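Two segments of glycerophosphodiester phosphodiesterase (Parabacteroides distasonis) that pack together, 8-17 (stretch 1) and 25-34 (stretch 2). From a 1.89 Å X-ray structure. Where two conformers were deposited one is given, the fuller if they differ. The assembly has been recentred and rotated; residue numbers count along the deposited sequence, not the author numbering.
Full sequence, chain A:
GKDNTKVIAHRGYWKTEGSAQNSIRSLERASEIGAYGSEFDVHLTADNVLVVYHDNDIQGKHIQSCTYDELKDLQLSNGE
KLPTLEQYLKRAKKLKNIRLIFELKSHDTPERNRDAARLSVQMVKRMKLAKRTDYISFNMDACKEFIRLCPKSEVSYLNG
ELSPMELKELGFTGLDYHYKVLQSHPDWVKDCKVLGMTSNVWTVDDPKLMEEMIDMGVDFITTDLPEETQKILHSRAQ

Stretch 1 8-17: IAHRGYWKTE
Stretch 2 25-34: RSLERASEIG

The most unusual feature of this contact is a helix carbonyl that serves two donors: Ser26 O accepts the regular helical bond from Ala30 N at 2.9 Å and also a bond from the loop, Tyr13 N to Ser26 O, at 2.8 Å with an N-H...O angle of 148°. One residue of the helix thus fixes the loop by backbone and side chain together, for Ser26 OG (chi1 p, 75°) donates to Arg11 O at 2.7 Å. A CA-H...O contact, Ser26 CA to Tyr13 O at 3.4 Å, adds a third link.

The loop is shaped to permit this. Strand residues Ile8 and Ala9 lead into a type II turn from Ala9 to Gly12, closed by Gly12 N to Ala9 O at 3.0 Å, with His10 at phi/psi -60/122 and Arg11 at 62/24. Gly12, at 74/-179, sets the register: its CA lies 4.3 Å from the CA of Ser26. An ideal CB here would point toward the helix and sit 2.3 Å from Ser26 OG, a clash, so close approach and positive phi both favour glycine.

Tyr13 (-83/93) covers the next helical turn. Its chi1 is t and chi2 16°; Tyr13 CB packs 4.4 Å from Ala30 CB, while Tyr13 CE2 reaches Ile33 CG2 at 3.7 Å, with Ile33 chi1 p and chi2 t. Ala9 CB meets the same small residue, 3.9 Å from Ala30 CB. The rule is small against small near the strand, while the Tyr13 ring reaches Ile33 obliquely.

Arg29 folds compactly, chi1 to chi3 all m and chi4 112°. One face of its guanidinium lies over Tyr13 CD2. Thr16 OG1 lies at its edge, near the plane, and accepts from Arg29 NH2 at 3.0 Å and 164°. Within the helix stretch Arg29 NH1 forms a salt bridge with Glu32 OE1 at 2.9 Å. Thr16 is extended at -158/152, chi1 t. A water links the group further, accepting from Arg29 NE at 2.8 Å, donating to Glu17 O at 2.7 Å and bonding to Thr16 OG1 at 2.9 Å.

Arg25 (chi1 t, chi2 p, chi3 t) closes the outer end. Arg25 NH1 donates to Glu17 O at 2.8 Å, near the guanidinium plane, and Arg25 NE to Glu17 O adds a weak bond at 3.3 Å.

Helical phi/psi near -62/-42 run through the body of stretch 2. Ile33 is at -79/-5, and Gly34, at 70/33, is the first residue to leave helical phi/psi, in a Schellman motif, with Gly34 N to Ser31 O at 3.0 Å.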

# COMPACT_ATOMS: atom_id res chain seq x y z
N ILE A 8 -6.73 2.72 -5.87
CA ILE A 8 -6.19 1.83 -4.85
C ILE A 8 -7.11 1.83 -3.62
O ILE A 8 -7.33 2.88 -3.00
CB ILE A 8 -4.75 2.22 -4.46
CG1 ILE A 8 -3.83 1.92 -5.63
CG2 ILE A 8 -4.27 1.47 -3.19
CD1 ILE A 8 -2.48 2.60 -5.59
N ALA A 9 -7.65 0.65 -3.29
CA ALA A 9 -8.44 0.43 -2.09
C ALA A 9 -7.53 0.33 -0.88
O ALA A 9 -6.90 -0.72 -0.64
CB ALA A 9 -9.29 -0.84 -2.23
N HIS A 10 -7.48 1.42 -0.11
CA HIS A 10 -6.70 1.53 1.12
C HIS A 10 -7.19 0.48 2.13
O HIS A 10 -8.39 0.49 2.47
CB HIS A 10 -6.95 2.93 1.74
CG HIS A 10 -6.06 3.25 2.91
ND1 HIS A 10 -6.54 3.67 4.14
CD2 HIS A 10 -4.70 3.30 2.99
CE1 HIS A 10 -5.51 3.95 4.92
NE2 HIS A 10 -4.39 3.70 4.27
N ARG A 11 -6.28 -0.40 2.57
CA ARG A 11 -6.60 -1.54 3.50
C ARG A 11 -7.60 -2.54 2.90
O ARG A 11 -8.30 -3.23 3.63
CB ARG A 11 -7.05 -1.03 4.88
CG ARG A 11 -6.01 -0.09 5.50
CD ARG A 11 -6.38 0.53 6.81
NE ARG A 11 -5.42 1.58 7.15
CZ ARG A 11 -5.48 2.37 8.24
NH1 ARG A 11 -6.42 2.22 9.17
NH2 ARG A 11 -4.57 3.28 8.42
N GLY A 12 -7.67 -2.57 1.57
CA GLY A 12 -8.69 -3.29 0.83
C GLY A 12 -10.02 -2.59 0.88
O GLY A 12 -10.16 -1.52 1.47
N TYR A 13 -11.02 -3.19 0.23
CA TYR A 13 -12.34 -2.58 0.28
C TYR A 13 -12.99 -3.03 1.58
O TYR A 13 -13.63 -4.07 1.65
CB TYR A 13 -13.20 -2.91 -0.93
CG TYR A 13 -14.52 -2.14 -1.06
CD1 TYR A 13 -14.80 -0.97 -0.34
CD2 TYR A 13 -15.47 -2.56 -1.97
CE1 TYR A 13 -15.97 -0.28 -0.51
CE2 TYR A 13 -16.66 -1.85 -2.16
CZ TYR A 13 -16.90 -0.71 -1.42
OH TYR A 13 -18.06 0.00 -1.60
N TRP A 14 -12.81 -2.19 2.61
CA TRP A 14 -13.27 -2.47 3.95
C TRP A 14 -14.56 -1.78 4.35
O TRP A 14 -15.22 -2.28 5.24
CB TRP A 14 -12.18 -2.20 4.98
CG TRP A 14 -11.78 -0.79 5.13
CD1 TRP A 14 -10.82 -0.16 4.43
CD2 TRP A 14 -12.30 0.16 6.06
NE1 TRP A 14 -10.73 1.14 4.81
CE2 TRP A 14 -11.62 1.37 5.83
CE3 TRP A 14 -13.27 0.12 7.06
CZ2 TRP A 14 -11.88 2.54 6.54
CZ3 TRP A 14 -13.54 1.29 7.79
CH2 TRP A 14 -12.85 2.49 7.52
N LYS A 15 -14.95 -0.68 3.69
CA LYS A 15 -16.19 0.05 3.98
C LYS A 15 -17.36 -0.54 3.20
O LYS A 15 -18.01 0.11 2.36
CB LYS A 15 -16.01 1.55 3.71
CG LYS A 15 -15.17 2.25 4.82
CD LYS A 15 -15.19 3.78 4.68
CE LYS A 15 -16.54 4.44 5.11
NZ LYS A 15 -16.77 4.28 6.56
N THR A 16 -17.62 -1.81 3.49
CA THR A 16 -18.64 -2.58 2.81
C THR A 16 -19.04 -3.75 3.73
O THR A 16 -18.22 -4.21 4.56
CB THR A 16 -18.17 -3.05 1.40
OG1 THR A 16 -19.29 -3.56 0.68
CG2 THR A 16 -17.04 -4.13 1.45
N GLU A 17 -20.28 -4.22 3.60
CA GLU A 17 -20.83 -5.32 4.42
C GLU A 17 -19.92 -6.54 4.60
O GLU A 17 -19.43 -7.10 3.61
CB GLU A 17 -22.14 -5.81 3.81
CG GLU A 17 -22.86 -6.93 4.56
CD GLU A 17 -24.18 -7.32 3.88
OE1 GLU A 17 -24.50 -6.83 2.76
OE2 GLU A 17 -24.90 -8.13 4.49
N ARG A 25 -11.51 -10.59 3.39
CA ARG A 25 -12.72 -10.04 2.80
C ARG A 25 -12.43 -8.73 2.06
O ARG A 25 -12.93 -8.54 0.98
CB ARG A 25 -13.78 -9.86 3.89
CG ARG A 25 -15.09 -9.23 3.49
CD ARG A 25 -16.00 -10.03 2.60
NE ARG A 25 -17.41 -9.62 2.82
CZ ARG A 25 -18.46 -10.03 2.11
NH1 ARG A 25 -19.67 -9.60 2.45
NH2 ARG A 25 -18.33 -10.85 1.06
N SER A 26 -11.61 -7.85 2.64
CA SER A 26 -11.33 -6.54 1.99
C SER A 26 -10.52 -6.67 0.70
O SER A 26 -10.77 -5.95 -0.26
CB SER A 26 -10.74 -5.51 2.97
OG SER A 26 -9.35 -5.73 3.31
N LEU A 27 -9.58 -7.62 0.70
CA LEU A 27 -8.81 -7.97 -0.48
C LEU A 27 -9.76 -8.53 -1.56
O LEU A 27 -9.67 -8.12 -2.72
CB LEU A 27 -7.75 -9.01 -0.12
CG LEU A 27 -6.96 -9.64 -1.26
CD1 LEU A 27 -6.17 -8.61 -2.01
CD2 LEU A 27 -6.10 -10.74 -0.69
N GLU A 28 -10.65 -9.45 -1.17
CA GLU A 28 -11.62 -10.04 -2.11
C GLU A 28 -12.56 -8.99 -2.69
O GLU A 28 -12.81 -8.97 -3.90
CB GLU A 28 -12.45 -11.13 -1.43
CG GLU A 28 -11.69 -12.41 -1.02
CD GLU A 28 -12.52 -13.39 -0.18
OE1 GLU A 28 -13.55 -12.99 0.43
OE2 GLU A 28 -12.16 -14.60 -0.13
N ARG A 29 -13.06 -8.12 -1.83
CA ARG A 29 -13.97 -7.08 -2.28
C ARG A 29 -13.28 -6.04 -3.19
O ARG A 29 -13.89 -5.57 -4.17
CB ARG A 29 -14.68 -6.43 -1.10
CG ARG A 29 -15.59 -7.38 -0.33
CD ARG A 29 -16.93 -7.71 -1.03
NE ARG A 29 -17.78 -6.54 -1.12
CZ ARG A 29 -18.15 -5.86 -2.21
NH1 ARG A 29 -17.82 -6.24 -3.44
NH2 ARG A 29 -18.89 -4.79 -2.05
N ALA A 30 -12.03 -5.68 -2.91
CA ALA A 30 -11.23 -4.83 -3.84
C ALA A 30 -11.13 -5.42 -5.25
O ALA A 30 -11.32 -4.71 -6.25
CB ALA A 30 -9.83 -4.55 -3.29
N SER A 31 -10.85 -6.72 -5.31
CA SER A 31 -10.89 -7.48 -6.57
C SER A 31 -12.27 -7.49 -7.20
O SER A 31 -12.38 -7.25 -8.41
CB SER A 31 -10.40 -8.92 -6.35
OG SER A 31 -10.57 -9.71 -7.53
N GLU A 32 -13.31 -7.75 -6.40
CA GLU A 32 -14.70 -7.82 -6.89
C GLU A 32 -15.16 -6.52 -7.57
O GLU A 32 -15.83 -6.56 -8.62
CB GLU A 32 -15.66 -8.28 -5.78
CG GLU A 32 -17.09 -8.68 -6.28
CD GLU A 32 -18.01 -9.33 -5.20
OE1 GLU A 32 -17.76 -9.04 -4.02
OE2 GLU A 32 -19.00 -10.08 -5.54
N ILE A 33 -14.78 -5.37 -7.01
CA ILE A 33 -15.08 -4.07 -7.66
C ILE A 33 -14.16 -3.68 -8.83
O ILE A 33 -14.36 -2.63 -9.43
CB ILE A 33 -15.24 -2.91 -6.64
CG1 ILE A 33 -13.92 -2.52 -6.00
CG2 ILE A 33 -16.34 -3.27 -5.56
CD1 ILE A 33 -14.00 -1.25 -5.19
N GLY A 34 -13.12 -4.45 -9.10
CA GLY A 34 -12.16 -4.13 -10.15
C GLY A 34 -11.26 -2.94 -9.87
O GLY A 34 -10.89 -2.22 -10.78
O HOH W 1 -19.63 -6.41 1.02